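Local coordinates for sensor protein (Rhodopseudomonas palustris, PDB 2OOL), which senses light through a bilin chromophore held by this PAS–GAF portion and, as a full-length protein, probably relays the signal as a histidine kinase, at residues N119-R124 with F259-S264; I105-V110 with V129-E134. One frame throughout, in Å; residues are numbered along the deposited sequence.

Interaction 1: residues N119-R124 with F259-S264; sequences NGILHR and FSVLRS. With LBV (3-[2-[(Z)-[3-(2-carboxyethyl)-5-[(Z)-(4-ethenyl-3-methyl-5-oxidanylidene-pyrrol-2-ylidene)methyl]-4-methyl-pyrrol-1-ium -2-ylidene]methyl]-5-[(Z)-[(3E)-3-ethylidene-4-methyl-5-oxidanylidene-pyrrolidin-2-ylidene]methyl]-4-methyl-1H-pyrrol-3- yl]propanoic acid), chain C.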
ATOM      1  N   ASN A 119       6.815  12.756 -13.202  1.00 50.85           N
ATOM      2  CA  ASN A 119       5.787  12.815 -12.187  1.00 50.32           C
ATOM      3  C   ASN A 119       5.559  14.289 -11.985  1.00 50.48           C
ATOM      4  O   ASN A 119       6.477  15.014 -11.566  1.00 50.09           O
ATOM      5  CB  ASN A 119       6.265  12.235 -10.824  1.00 50.19           C
ATOM      6  CG  ASN A 119       5.883  10.811 -10.604  1.00 50.45           C
ATOM      7  OD1 ASN A 119       6.285  10.222  -9.573  1.00 55.91           O
ATOM      8  ND2 ASN A 119       5.088  10.245 -11.488  1.00 44.91           N
ATOM      9  N   GLY A 120       4.327  14.721 -12.217  1.00 50.58           N
ATOM     10  CA  GLY A 120       3.947  16.111 -11.994  1.00 51.68           C
ATOM     11  C   GLY A 120       3.320  16.309 -10.619  1.00 52.81           C
ATOM     12  O   GLY A 120       2.330  15.627 -10.250  1.00 52.64           O
ATOM     13  N   ILE A 121       3.893  17.245  -9.856  1.00 53.19           N
ATOM     14  CA  ILE A 121       3.488  17.479  -8.470  1.00 53.48           C
ATOM     15  C   ILE A 121       2.983  18.919  -8.420  1.00 52.89           C
ATOM     16  O   ILE A 121       3.745  19.850  -8.562  1.00 51.64           O
ATOM     17  CB  ILE A 121       4.666  17.325  -7.460  1.00 53.69           C
ATOM     18  CG1 ILE A 121       5.507  16.085  -7.761  1.00 54.63           C
ATOM     19  CG2 ILE A 121       4.154  17.391  -5.979  1.00 53.87           C
ATOM     20  CD1 ILE A 121       4.884  14.848  -7.370  1.00 53.39           C
ATOM     21  N   LEU A 122       1.694  19.047  -8.210  1.00 53.34           N
ATOM     22  CA  LEU A 122       0.943  20.265  -8.314  1.00 55.66           C
ATOM     23  C   LEU A 122       0.530  20.766  -6.920  1.00 55.83           C
ATOM     24  O   LEU A 122       0.128  19.962  -6.045  1.00 55.23           O
ATOM     25  CB  LEU A 122      -0.322  19.900  -9.081  1.00 55.74           C
ATOM     26  CG  LEU A 122      -0.998  20.815 -10.055  1.00 60.59           C
ATOM     27  CD1 LEU A 122      -0.036  21.709 -10.857  1.00 60.62           C
ATOM     28  CD2 LEU A 122      -1.820  19.834 -10.949  1.00 58.97           C
ATOM     29  N   HIS A 123       0.635  22.066  -6.692  1.00 56.42           N
ATOM     30  CA  HIS A 123       0.054  22.661  -5.502  1.00 58.12           C
ATOM     31  C   HIS A 123      -0.276  24.149  -5.630  1.00 58.95           C
ATOM     32  O   HIS A 123       0.259  24.853  -6.481  1.00 57.87           O
ATOM     33  CB  HIS A 123       0.892  22.361  -4.247  1.00 59.58           C
ATOM     34  CG  HIS A 123       1.993  23.330  -3.993  1.00 60.58           C
ATOM     35  ND1 HIS A 123       3.295  23.085  -4.378  1.00 64.33           N
ATOM     36  CD2 HIS A 123       2.011  24.498  -3.296  1.00 62.71           C
ATOM     37  CE1 HIS A 123       4.065  24.081  -3.957  1.00 64.52           C
ATOM     38  NE2 HIS A 123       3.308  24.957  -3.301  1.00 63.58           N
ATOM     39  N   ARG A 124      -1.191  24.574  -4.767  1.00 60.40           N
ATOM     40  CA  ARG A 124      -1.708  25.951  -4.694  1.00 62.64           C
ATOM     41  C   ARG A 124      -1.327  26.571  -3.354  1.00 63.32           C
ATOM     42  O   ARG A 124      -1.624  25.984  -2.344  1.00 63.25           O
ATOM     43  CB  ARG A 124      -3.210  25.894  -4.693  1.00 62.93           C
ATOM     44  CG  ARG A 124      -3.857  25.932  -6.041  1.00 65.01           C
ATOM     45  CD  ARG A 124      -5.367  26.197  -5.839  1.00 65.33           C
ATOM     46  NE  ARG A 124      -6.137  25.983  -7.059  1.00 68.02           N
ATOM     47  CZ  ARG A 124      -6.323  24.801  -7.653  1.00 69.72           C
ATOM     48  NH1 ARG A 124      -5.813  23.675  -7.146  1.00 71.23           N
ATOM     49  NH2 ARG A 124      -7.035  24.758  -8.780  1.00 70.81           N
ATOM     50  N   PHE A 259       5.664  24.687   0.498  1.00 53.71           N
ATOM     51  CA  PHE A 259       5.027  23.426   0.100  1.00 54.49           C
ATOM     52  C   PHE A 259       5.609  22.798  -1.180  1.00 56.17           C
ATOM     53  O   PHE A 259       5.052  21.861  -1.729  1.00 58.14           O
ATOM     54  CB  PHE A 259       3.524  23.598   0.043  1.00 54.92           C
ATOM     55  CG  PHE A 259       2.923  23.815   1.375  1.00 56.32           C
ATOM     56  CD1 PHE A 259       2.691  22.730   2.220  1.00 54.97           C
ATOM     57  CD2 PHE A 259       2.712  25.088   1.856  1.00 56.90           C
ATOM     58  CE1 PHE A 259       2.187  22.928   3.487  1.00 57.25           C
ATOM     59  CE2 PHE A 259       2.186  25.302   3.139  1.00 56.71           C
ATOM     60  CZ  PHE A 259       1.944  24.208   3.962  1.00 57.41           C
ATOM     61  N   SER A 260       6.788  23.239  -1.595  1.00 56.66           N
ATOM     62  CA  SER A 260       7.400  22.733  -2.790  1.00 56.58           C
ATOM     63  C   SER A 260       8.378  21.597  -2.501  1.00 56.14           C
ATOM     64  O   SER A 260       9.248  21.721  -1.648  1.00 55.91           O
ATOM     65  CB  SER A 260       8.120  23.874  -3.538  1.00 57.67           C
ATOM     66  OG  SER A 260       9.470  23.406  -3.804  1.00 60.17           O
ATOM     67  N   VAL A 261       8.252  20.487  -3.240  1.00 56.22           N
ATOM     68  CA  VAL A 261       9.103  19.317  -3.025  1.00 54.51           C
ATOM     69  C   VAL A 261      10.532  19.546  -3.445  1.00 54.54           C
ATOM     70  O   VAL A 261      11.430  18.842  -2.946  1.00 54.72           O
ATOM     71  CB  VAL A 261       8.506  17.998  -3.672  1.00 55.52           C
ATOM     72  CG1 VAL A 261       7.209  17.594  -2.939  1.00 51.94           C
ATOM     73  CG2 VAL A 261       8.219  18.154  -5.148  1.00 54.31           C
ATOM     74  N   LEU A 262      10.803  20.538  -4.305  1.00 52.85           N
ATOM     75  CA  LEU A 262      12.182  20.797  -4.788  1.00 52.74           C
ATOM     76  C   LEU A 262      12.883  21.992  -4.154  1.00 52.57           C
ATOM     77  O   LEU A 262      13.994  22.290  -4.530  1.00 52.98           O
ATOM     78  CB  LEU A 262      12.186  21.027  -6.324  1.00 53.13           C
ATOM     79  CG  LEU A 262      11.561  19.946  -7.227  1.00 53.04           C
ATOM     80  CD1 LEU A 262      11.416  20.389  -8.683  1.00 50.22           C
ATOM     81  CD2 LEU A 262      12.369  18.702  -7.141  1.00 50.02           C
ATOM     82  N   ARG A 263      12.249  22.673  -3.201  1.00 53.01           N
ATOM     83  CA  ARG A 263      12.808  23.847  -2.532  1.00 52.08           C
ATOM     84  C   ARG A 263      14.248  23.575  -2.185  1.00 53.04           C
ATOM     85  O   ARG A 263      14.571  22.540  -1.626  1.00 50.81           O
ATOM     86  CB  ARG A 263      12.027  24.135  -1.250  1.00 52.28           C
ATOM     87  CG  ARG A 263      12.565  25.263  -0.353  1.00 52.31           C
ATOM     88  CD  ARG A 263      11.730  25.455   0.937  1.00 52.97           C
ATOM     89  NE  ARG A 263      11.716  24.256   1.799  1.00 49.83           N
ATOM     90  CZ  ARG A 263      12.699  23.889   2.615  1.00 53.50           C
ATOM     91  NH1 ARG A 263      12.616  22.725   3.302  1.00 50.40           N
ATOM     92  NH2 ARG A 263      13.754  24.663   2.751  1.00 51.14           N
ATOM     93  N   SER A 264      15.126  24.511  -2.495  1.00 52.72           N
ATOM     94  CA  SER A 264      16.519  24.364  -2.062  1.00 52.70           C
ATOM     95  C   SER A 264      16.573  24.562  -0.555  1.00 53.39           C
ATOM     96  O   SER A 264      15.870  25.433  -0.031  1.00 53.27           O
ATOM     97  CB  SER A 264      17.329  25.465  -2.731  1.00 53.58           C
ATOM     98  OG  SER A 264      18.672  25.207  -2.590  1.00 54.37           O
TER
HETATM   99  C1A LBV C 400      22.841  22.788  12.540  1.00 55.95           C
HETATM  100  C1B LBV C 400      19.264  23.488   9.997  1.00 50.99           C
HETATM  101  O1B LBV C 400      15.942  24.085   4.474  1.00 34.79           O
HETATM  102  C1C LBV C 400      17.501  19.325   9.596  1.00 43.62           C
HETATM  103  O1C LBV C 400      15.898  15.270   6.762  1.00 38.53           O
HETATM  104  C1D LBV C 400      19.308  15.695  12.044  1.00 49.75           C
HETATM  105  C2A LBV C 400      23.147  24.200  12.977  1.00 54.65           C
HETATM  106  C2B LBV C 400      18.328  24.049   9.117  1.00 46.95           C
HETATM  107  O2B LBV C 400      14.636  22.480   5.225  1.00 34.47           O
HETATM  108  C2C LBV C 400      16.765  18.163   9.282  1.00 40.66           C
HETATM  109  O2C LBV C 400      17.953  16.026   6.447  1.00 32.55           O
HETATM  110  C2D LBV C 400      19.679  15.170  13.300  1.00 50.56           C
HETATM  111  C3A LBV C 400      22.006  24.904  12.219  1.00 55.35           C
HETATM  112  C3B LBV C 400      17.513  23.025   8.641  1.00 44.10           C
HETATM  113  C3C LBV C 400      17.248  17.155  10.100  1.00 43.20           C
HETATM  114  C3D LBV C 400      19.810  13.810  13.122  1.00 51.80           C
HETATM  115  C4A LBV C 400      21.238  23.939  11.511  1.00 54.88           C
HETATM  116  C4B LBV C 400      17.934  21.824   9.284  1.00 44.24           C
HETATM  117  C4C LBV C 400      18.291  17.685  10.879  1.00 43.28           C
HETATM  118  C4D LBV C 400      19.527  13.542  11.776  1.00 52.52           C
HETATM  119  CAA LBV C 400      21.726  26.289  12.221  1.00 55.80           C
HETATM  120  CAB LBV C 400      16.376  23.194   7.621  1.00 40.89           C
HETATM  121  CAC LBV C 400      15.629  17.919   8.260  1.00 41.48           C
HETATM  122  CAD LBV C 400      20.190  12.930  14.108  1.00 50.72           C
HETATM  123  CBA LBV C 400      22.449  27.427  13.017  1.00 58.06           C
HETATM  124  CBB LBV C 400      16.778  22.744   6.231  1.00 38.07           C
HETATM  125  CBC LBV C 400      16.214  17.640   6.840  1.00 40.03           C
HETATM  126  CBD LBV C 400      20.296  11.559  13.908  1.00 50.46           C
HETATM  127  CGB LBV C 400      15.680  23.137   5.225  1.00 36.62           C
HETATM  128  CGC LBV C 400      16.737  16.178   6.654  1.00 39.62           C
HETATM  129  CHB LBV C 400      20.151  24.316  10.701  1.00 49.81           C
HETATM  130  CHC LBV C 400      17.290  20.583   8.988  1.00 42.67           C
HETATM  131  CHD LBV C 400      19.069  17.049  11.850  1.00 46.33           C
HETATM  132  CMA LBV C 400      24.526  24.596  12.426  0.50 56.38           C
HETATM  133  CMB LBV C 400      18.233  25.536   8.709  1.00 42.99           C
HETATM  134  CMC LBV C 400      16.665  15.725  10.067  1.00 40.02           C
HETATM  135  CMD LBV C 400      19.893  15.906  14.640  1.00 47.67           C
HETATM  136  N_A LBV C 400      21.763  22.728  11.732  1.00 55.96           N
HETATM  137  O_A LBV C 400      23.490  21.803  12.879  1.00 55.40           O
HETATM  138  N_B LBV C 400      18.965  22.180  10.069  1.00 43.22           N
HETATM  139  N_C LBV C 400      18.396  18.969  10.533  1.00 43.28           N
HETATM  140  N_D LBV C 400      19.251  14.700  11.178  1.00 49.36           N
HETATM  141  O_D LBV C 400      19.529  12.445  11.190  1.00 48.55           O
HETATM  142  O   HOH W   1       4.915  26.588  -1.558  1.00 34.89           O
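H123 meets the backbone carbonyl and CB of F259 through one face of its imidazole. The carbonyl oxygen of F259 sits over that face, offset toward the rim and 3.3 Å from H123 CE1. F259 CB makes a CH–pi contact over the same face, 3.9 Å from the centroid of the H123 ring. The H123 torsion (chi1 87°) places CG between the backbone N and the carbonyl carbon, which turns the ring out from the strand onto the loop. The phenyl group of F259 turns away and meets H125 edge-to-face.

Water supplies the polar link: one molecule lies 2.9 Å from H123 NE2 and accepts a bond from F259 N at 2.9 Å. With a smaller alanine at this position, the water is likely to lose its strand-side mate and F259 CB its aromatic cover.

Apolar packing is slight, limited to I121 CG2 against V261 CG2 at 4.2 Å. The type I turn S260–R263 is held further by E132, whose carboxylate takes bonds from S260 OG and from the V261 and L262 amides.

From the last position of the turn, R263 grips a chromophore propionate with two nearly straight bonds, NH1 to LBV O2B and NH2 to LBV O1B, each 2.8 Å. R263 NH2 also bonds the carbonyl of I33, and Q40 NE2 meets the carbonyl oxygen of R263, ties consistent with the knot between PAS and GAF domains in bacteriophytochromes.

Interaction 2: residues I105-V110 with V129-E134; sequences IRLDVV and VILELE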
ATOM      1  N   ILE A 105       0.800  13.321 -11.112  0.50 56.26           N
ATOM      2  CA  ILE A 105       0.143  13.265 -12.394  0.50 55.98           C
ATOM      3  C   ILE A 105       1.214  12.977 -13.428  0.50 55.29           C
ATOM      4  O   ILE A 105       2.246  13.618 -13.399  0.50 54.71           O
ATOM      5  CB  ILE A 105      -0.506  14.645 -12.698  0.50 55.87           C
ATOM      6  CG1 ILE A 105      -1.427  15.068 -11.547  0.50 56.09           C
ATOM      7  CG2 ILE A 105      -1.276  14.615 -14.011  0.50 55.40           C
ATOM      8  CD1 ILE A 105      -1.276  16.522 -11.161  0.50 56.42           C
ATOM      9  N   ARG A 106       0.995  12.036 -14.346  1.00 55.79           N
ATOM     10  CA  ARG A 106       2.010  11.780 -15.371  1.00 55.98           C
ATOM     11  C   ARG A 106       1.953  12.892 -16.373  1.00 54.37           C
ATOM     12  O   ARG A 106       0.904  13.191 -16.888  1.00 55.19           O
ATOM     13  CB  ARG A 106       1.809  10.439 -16.078  1.00 57.47           C
ATOM     14  CG  ARG A 106       2.933  10.139 -17.150  1.00 57.34           C
ATOM     15  CD  ARG A 106       2.412   9.583 -18.460  1.00 62.31           C
ATOM     16  NE  ARG A 106       3.566   9.236 -19.276  1.00 64.39           N
ATOM     17  CZ  ARG A 106       3.883   8.008 -19.686  1.00 67.96           C
ATOM     18  NH1 ARG A 106       3.122   6.908 -19.447  1.00 67.50           N
ATOM     19  NH2 ARG A 106       5.010   7.894 -20.365  1.00 67.02           N
ATOM     20  N   LEU A 107       3.092  13.514 -16.631  1.00 53.44           N
ATOM     21  CA  LEU A 107       3.218  14.536 -17.634  1.00 53.13           C
ATOM     22  C   LEU A 107       4.399  14.200 -18.548  1.00 53.66           C
ATOM     23  O   LEU A 107       5.495  13.835 -18.064  1.00 53.24           O
ATOM     24  CB  LEU A 107       3.440  15.887 -16.972  1.00 53.39           C
ATOM     25  CG  LEU A 107       2.274  16.455 -16.112  1.00 52.50           C
ATOM     26  CD1 LEU A 107       2.614  17.737 -15.502  1.00 48.74           C
ATOM     27  CD2 LEU A 107       1.000  16.604 -16.907  1.00 47.54           C
ATOM     28  N   ASP A 108       4.150  14.304 -19.855  1.00 52.61           N
ATOM     29  CA  ASP A 108       5.126  14.127 -20.905  1.00 52.20           C
ATOM     30  C   ASP A 108       5.420  15.489 -21.518  1.00 51.40           C
ATOM     31  O   ASP A 108       4.499  16.147 -22.020  1.00 51.22           O
ATOM     32  CB  ASP A 108       4.570  13.148 -21.972  1.00 51.90           C
ATOM     33  CG  ASP A 108       4.425  11.689 -21.428  1.00 54.95           C
ATOM     34  OD1 ASP A 108       5.158  11.316 -20.520  1.00 55.51           O
ATOM     35  OD2 ASP A 108       3.578  10.904 -21.886  1.00 59.66           O
ATOM     36  N   VAL A 109       6.687  15.900 -21.461  1.00 50.87           N
ATOM     37  CA  VAL A 109       7.191  17.165 -21.988  1.00 52.06           C
ATOM     38  C   VAL A 109       7.783  16.899 -23.373  1.00 53.79           C
ATOM     39  O   VAL A 109       8.532  15.927 -23.539  1.00 53.38           O
ATOM     40  CB  VAL A 109       8.303  17.710 -21.075  1.00 51.75           C
ATOM     41  CG1 VAL A 109       8.952  18.968 -21.597  1.00 49.05           C
ATOM     42  CG2 VAL A 109       7.775  17.907 -19.652  1.00 50.74           C
ATOM     43  N   VAL A 110       7.422  17.734 -24.365  1.00 54.88           N
ATOM     44  CA  VAL A 110       7.961  17.632 -25.721  1.00 55.43           C
ATOM     45  C   VAL A 110       9.196  18.528 -25.804  1.00 56.68           C
ATOM     46  O   VAL A 110       9.089  19.729 -25.626  1.00 58.36           O
ATOM     47  CB  VAL A 110       6.888  17.978 -26.741  1.00 56.00           C
ATOM     48  CG1 VAL A 110       7.405  17.812 -28.169  1.00 55.84           C
ATOM     49  CG2 VAL A 110       5.640  17.104 -26.511  1.00 54.49           C
ATOM     50  N   VAL A 129      -0.084  28.754  -8.491  1.00 56.04           N
ATOM     51  CA  VAL A 129       0.011  27.315  -8.709  1.00 55.18           C
ATOM     52  C   VAL A 129       1.415  27.007  -9.098  1.00 54.43           C
ATOM     53  O   VAL A 129       1.939  27.641  -9.987  1.00 54.76           O
ATOM     54  CB  VAL A 129      -0.920  26.880  -9.871  1.00 56.06           C
ATOM     55  CG1 VAL A 129      -0.793  25.390 -10.123  1.00 54.90           C
ATOM     56  CG2 VAL A 129      -2.377  27.294  -9.568  1.00 54.90           C
ATOM     57  N   ILE A 130       2.018  26.033  -8.418  1.00 53.75           N
ATOM     58  CA  ILE A 130       3.380  25.637  -8.631  1.00 52.72           C
ATOM     59  C   ILE A 130       3.288  24.193  -9.137  1.00 52.35           C
ATOM     60  O   ILE A 130       2.619  23.376  -8.520  1.00 52.02           O
ATOM     61  CB  ILE A 130       4.197  25.714  -7.337  1.00 52.64           C
ATOM     62  CG1 ILE A 130       4.408  27.171  -6.888  1.00 53.35           C
ATOM     63  CG2 ILE A 130       5.554  24.973  -7.472  1.00 54.29           C
ATOM     64  CD1 ILE A 130       5.238  27.388  -5.610  1.00 53.00           C
ATOM     65  N   LEU A 131       3.896  23.924 -10.288  1.00 51.77           N
ATOM     66  CA  LEU A 131       4.018  22.569 -10.819  1.00 52.27           C
ATOM     67  C   LEU A 131       5.468  22.127 -10.727  1.00 52.25           C
ATOM     68  O   LEU A 131       6.362  22.845 -11.147  1.00 53.30           O
ATOM     69  CB  LEU A 131       3.545  22.525 -12.261  1.00 52.74           C
ATOM     70  CG  LEU A 131       3.796  21.196 -13.036  1.00 52.47           C
ATOM     71  CD1 LEU A 131       2.957  20.039 -12.472  1.00 53.02           C
ATOM     72  CD2 LEU A 131       3.529  21.355 -14.492  1.00 50.59           C
ATOM     73  N   GLU A 132       5.712  20.946 -10.200  1.00 51.41           N
ATOM     74  CA  GLU A 132       7.059  20.460 -10.126  1.00 53.53           C
ATOM     75  C   GLU A 132       7.147  19.108 -10.839  1.00 53.49           C
ATOM     76  O   GLU A 132       6.250  18.305 -10.714  1.00 53.90           O
ATOM     77  CB  GLU A 132       7.469  20.343  -8.663  1.00 53.20           C
ATOM     78  CG  GLU A 132       7.581  21.691  -7.944  1.00 55.24           C
ATOM     79  CD  GLU A 132       7.886  21.544  -6.469  1.00 56.80           C
ATOM     80  OE1 GLU A 132       6.962  21.205  -5.716  1.00 60.18           O
ATOM     81  OE2 GLU A 132       9.043  21.774  -6.071  1.00 63.80           O
ATOM     82  N   LEU A 133       8.229  18.898 -11.582  1.00 53.50           N
ATOM     83  CA  LEU A 133       8.430  17.712 -12.410  1.00 53.55           C
ATOM     84  C   LEU A 133       9.537  16.903 -11.823  1.00 53.42           C
ATOM     85  O   LEU A 133      10.668  17.381 -11.750  1.00 55.02           O
ATOM     86  CB  LEU A 133       8.822  18.143 -13.838  1.00 52.21           C
ATOM     87  CG  LEU A 133       7.818  18.918 -14.659  1.00 52.48           C
ATOM     88  CD1 LEU A 133       8.307  19.025 -16.097  1.00 51.05           C
ATOM     89  CD2 LEU A 133       6.458  18.290 -14.567  1.00 47.81           C
ATOM     90  N   GLU A 134       9.216  15.715 -11.334  1.00 54.64           N
ATOM     91  CA  GLU A 134      10.186  14.788 -10.709  1.00 54.07           C
ATOM     92  C   GLU A 134      10.340  13.569 -11.602  1.00 53.64           C
ATOM     93  O   GLU A 134       9.453  13.277 -12.354  1.00 50.76           O
ATOM     94  CB  GLU A 134       9.658  14.254  -9.349  1.00 54.84           C
ATOM     95  CG  GLU A 134       9.835  15.177  -8.157  1.00 55.11           C
ATOM     96  CD  GLU A 134       9.546  14.514  -6.797  1.00 55.24           C
ATOM     97  OE1 GLU A 134       9.075  13.327  -6.751  1.00 52.31           O
ATOM     98  OE2 GLU A 134       9.730  15.228  -5.775  1.00 53.55           O
TER
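The strand carrying L107 and V109 crosses the one carrying L131 and L133 at 81°, with 8.9 Å between the axes of the two short segments at closest approach and no hydrogen bond joining them. Strand 114-125 runs between the two, so the contact is made by side chains reaching across it on one face of a strongly twisted sheet.

L107 and L131 meet tip to tip: L107 CD1 enters the fork of L131, 3.8 Å from its CD1 and 3.9 Å from its CD2. L131 CG is anti to the backbone N (chi1 172°), which carries the branch point toward L107. The order 55-59, 44-48, 128-134, 114-125, 105-111 is that of the antiparallel PAS sheet, and helix 84-94 packs near this face, with S86 touching L107.

L133 serves two neighbours with its two methyls. Its CD2 lies 4.0 Å from L107 CD1, while its CD1 meets V109 CG2 at 3.8 Å, the two side chains crossing at a slant.

R106 and D108 project from the other side of strand 105-110 and form a salt bridge. R106 NE donates to D108 OD1 over 2.9 Å at 165°, the oxygen lying near the guanidinium plane and being met on its syn side but tilted out of the carboxylate plane.

Overall arrangement
After the earlier PAS strands and helix 84-94, the chain enters strand 105-111, turns back along 114-125 and again along 128-134. Interaction 2 closes this double hairpin, tying its first strand to its third across the middle one, within the PAS sheet. Interaction 1 starts from that middle strand and closes a far longer loop of 134 residues, which takes in the first part of the GAF domain before 259-264 returns to the PAS sheet. The segments alternate along the chain, so the two contacts cross. They also touch: 119-124 has probable backbone bonds to both 105-110 and 129-134. Thus interaction 2 joins strands within a domain, and interaction 1 joins the PAS sheet to a GAF loop that holds the chromophore.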